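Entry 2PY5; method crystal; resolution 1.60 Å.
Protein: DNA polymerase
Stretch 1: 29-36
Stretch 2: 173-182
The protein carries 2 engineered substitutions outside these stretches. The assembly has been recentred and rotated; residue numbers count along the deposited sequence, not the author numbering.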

# COMPACT_ATOMS: atom_id res chain seq x y z
N TYR F 29 -18.86 3.49 19.53
CA TYR F 29 -18.01 2.33 19.84
C TYR F 29 -18.83 1.05 19.86
O TYR F 29 -19.99 1.08 20.19
CB TYR F 29 -17.22 2.50 21.14
CG TYR F 29 -18.02 2.55 22.43
CD1 TYR F 29 -18.57 1.38 22.99
CD2 TYR F 29 -18.20 3.74 23.11
CE1 TYR F 29 -19.29 1.41 24.18
CE2 TYR F 29 -18.91 3.79 24.30
CZ TYR F 29 -19.45 2.61 24.83
OH TYR F 29 -20.17 2.63 26.01
N MET F 30 -18.19 -0.06 19.49
CA MET F 30 -18.85 -1.36 19.45
C MET F 30 -17.83 -2.44 19.82
O MET F 30 -16.76 -2.49 19.24
CB MET F 30 -19.43 -1.64 18.06
CG MET F 30 -20.08 -3.01 17.93
SD MET F 30 -20.96 -3.29 16.38
CE MET F 30 -22.47 -2.39 16.66
N ASN F 31 -18.20 -3.29 20.78
CA ASN F 31 -17.37 -4.41 21.25
C ASN F 31 -17.23 -5.41 20.08
O ASN F 31 -18.22 -5.92 19.58
CB ASN F 31 -18.06 -5.02 22.46
CG ASN F 31 -17.25 -6.09 23.17
OD1 ASN F 31 -17.41 -6.29 24.39
ND2 ASN F 31 -16.42 -6.78 22.45
N ILE F 32 -15.99 -5.62 19.65
CA ILE F 32 -15.67 -6.46 18.49
C ILE F 32 -16.08 -7.91 18.71
O ILE F 32 -16.44 -8.62 17.76
CB ILE F 32 -14.15 -6.35 18.18
CG1 ILE F 32 -13.85 -4.97 17.61
CG2 ILE F 32 -13.67 -7.43 17.20
CD1 ILE F 32 -12.36 -4.64 17.49
N GLU F 33 -16.05 -8.34 19.97
CA GLU F 33 -16.44 -9.70 20.34
C GLU F 33 -17.93 -9.85 20.56
O GLU F 33 -18.47 -10.93 20.36
CB GLU F 33 -15.68 -10.15 21.60
CG GLU F 33 -14.17 -10.14 21.44
CD GLU F 33 -13.44 -10.60 22.69
OE1 GLU F 33 -13.54 -9.91 23.72
OE2 GLU F 33 -12.78 -11.67 22.64
N ASP F 34 -18.60 -8.78 20.98
CA ASP F 34 -20.03 -8.78 21.25
C ASP F 34 -20.67 -7.56 20.63
O ASP F 34 -20.80 -6.50 21.27
CB ASP F 34 -20.30 -8.80 22.77
CG ASP F 34 -21.78 -8.71 23.11
OD1 ASP F 34 -22.64 -8.91 22.22
OD2 ASP F 34 -22.09 -8.41 24.29
N HIS F 35 -21.08 -7.70 19.37
CA HIS F 35 -21.56 -6.56 18.59
C HIS F 35 -22.86 -5.99 19.15
O HIS F 35 -23.36 -4.98 18.65
CB HIS F 35 -21.69 -6.91 17.08
CG HIS F 35 -20.43 -7.45 16.47
ND1 HIS F 35 -20.44 -8.21 15.31
CD2 HIS F 35 -19.14 -7.38 16.85
CE1 HIS F 35 -19.21 -8.57 15.01
NE2 HIS F 35 -18.39 -8.08 15.93
N SER F 36 -23.41 -6.61 20.20
CA SER F 36 -24.58 -6.08 20.90
C SER F 36 -24.24 -4.97 21.92
O SER F 36 -25.12 -4.20 22.31
CB SER F 36 -25.36 -7.21 21.60
OG SER F 36 -24.81 -7.54 22.87
N ILE F 173 -16.34 -2.77 10.58
CA ILE F 173 -14.98 -2.96 11.06
C ILE F 173 -14.94 -3.99 12.22
O ILE F 173 -14.05 -4.83 12.26
CB ILE F 173 -14.30 -1.63 11.42
CG1 ILE F 173 -14.11 -0.75 10.17
CG2 ILE F 173 -12.96 -1.88 12.11
CD1 ILE F 173 -13.29 -1.41 9.02
N ALA F 174 -15.92 -3.96 13.12
CA ALA F 174 -16.00 -5.00 14.15
C ALA F 174 -16.10 -6.39 13.56
O ALA F 174 -15.42 -7.31 14.02
CB ALA F 174 -17.20 -4.75 15.09
N GLU F 175 -16.97 -6.57 12.57
CA GLU F 175 -17.17 -7.89 11.95
C GLU F 175 -15.90 -8.36 11.24
O GLU F 175 -15.52 -9.53 11.34
CB GLU F 175 -18.35 -7.86 10.98
CG GLU F 175 -19.72 -7.71 11.70
CD GLU F 175 -20.90 -7.55 10.76
OE1 GLU F 175 -20.70 -7.25 9.56
OE2 GLU F 175 -22.05 -7.74 11.22
N ALA F 176 -15.27 -7.45 10.50
CA ALA F 176 -14.07 -7.80 9.73
C ALA F 176 -12.90 -8.12 10.65
O ALA F 176 -12.20 -9.10 10.44
CB ALA F 176 -13.70 -6.68 8.74
N LEU F 177 -12.70 -7.29 11.68
CA LEU F 177 -11.61 -7.55 12.62
C LEU F 177 -11.81 -8.85 13.39
O LEU F 177 -10.86 -9.59 13.61
CB LEU F 177 -11.44 -6.41 13.61
CG LEU F 177 -10.85 -5.14 13.04
CD1 LEU F 177 -10.89 -4.06 14.09
CD2 LEU F 177 -9.41 -5.38 12.57
N LEU F 178 -13.05 -9.14 13.79
CA LEU F 178 -13.29 -10.39 14.51
C LEU F 178 -12.94 -11.62 13.64
O LEU F 178 -12.29 -12.57 14.12
CB LEU F 178 -14.74 -10.46 15.01
CG LEU F 178 -15.03 -11.69 15.89
CD1 LEU F 178 -14.11 -11.71 17.09
CD2 LEU F 178 -16.47 -11.70 16.30
N ILE F 179 -13.35 -11.61 12.37
CA ILE F 179 -12.99 -12.68 11.46
C ILE F 179 -11.47 -12.81 11.35
O ILE F 179 -10.94 -13.91 11.42
CB ILE F 179 -13.63 -12.48 10.06
CG1 ILE F 179 -15.16 -12.59 10.14
CG2 ILE F 179 -13.09 -13.48 9.08
CD1 ILE F 179 -15.87 -11.90 8.98
N GLN F 180 -10.77 -11.69 11.19
CA GLN F 180 -9.31 -11.68 11.11
C GLN F 180 -8.66 -12.28 12.37
O GLN F 180 -7.82 -13.16 12.29
CB GLN F 180 -8.85 -10.26 10.86
CG GLN F 180 -7.39 -10.11 10.49
CD GLN F 180 -7.09 -8.72 10.04
OE1 GLN F 180 -7.68 -7.77 10.52
NE2 GLN F 180 -6.16 -8.60 9.10
N PHE F 181 -9.10 -11.82 13.53
CA PHE F 181 -8.57 -12.31 14.80
C PHE F 181 -8.85 -13.79 14.99
O PHE F 181 -7.98 -14.55 15.45
CB PHE F 181 -9.15 -11.51 15.98
CG PHE F 181 -8.78 -10.04 16.01
CD1 PHE F 181 -7.67 -9.55 15.35
CD2 PHE F 181 -9.57 -9.15 16.72
CE1 PHE F 181 -7.35 -8.19 15.40
CE2 PHE F 181 -9.25 -7.79 16.77
CZ PHE F 181 -8.14 -7.33 16.11
N LYS F 182 -10.04 -14.24 14.59
CA LYS F 182 -10.37 -15.67 14.70
C LYS F 182 -9.49 -16.58 13.82
O LYS F 182 -9.33 -17.76 14.11
CB LYS F 182 -11.85 -15.92 14.38
CG LYS F 182 -12.80 -15.49 15.48
CD LYS F 182 -14.25 -15.70 15.06
CE LYS F 182 -15.22 -15.50 16.22
NZ LYS F 182 -16.65 -15.69 15.79

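No hydrogen bond crosses between the strand end with its following turn and the helix; they are held by packing that buries 377 Å² in all, centred on Ile-32, Ala-174 and His-35. Ile-32, just past the strand, gives the largest share of the contact. Its CA-to-CB bond points sideways to the helix, yet with chi1 m and chi2 t its branches reach three helix positions within about one turn: Ile-32 CG1 lies 4.2 Å from Ala-174 CB, CD1 3.7 Å from Leu-177 CD1, and CG2 3.9 Å from Leu-178 CB. A beta-branched aliphatic suits this place, since one short side chain covers about a turn of helix.

Ala-174 marks the closest CA approach, Ala-174 CA lying 4.6 Å from Ile-32 CA. The small methyl still offers a surface: Met-30 SD lies 4.2 Å from Ala-174 CB. Ile-32, Ala-174, Met-30 and Leu-177 are buried, which suits their apolar side chains.

His-35 packs on the same part of the helix, adding Glu-175 to the residues Ile-32 touches. Its CA-to-CB bond points toward the helix, and its ring meets Ala-174 O, Glu-175 CG and Leu-178 CD2 obliquely, with His-35 CE1 3.5 Å from Glu-175 CG and NE2 3.6 Å from Ala-174 CB. A weak hydrogen bond from His-35 NE2 to Ile-32 O, 2.7 Å, ties the ring back to its own turn. Leu-178, chi1 t, fits beside both residues, its CD2 3.4 Å from Ile-32 O and 4.1 Å from His-35 NE2. The rule is small where backbones meet, branched alongside.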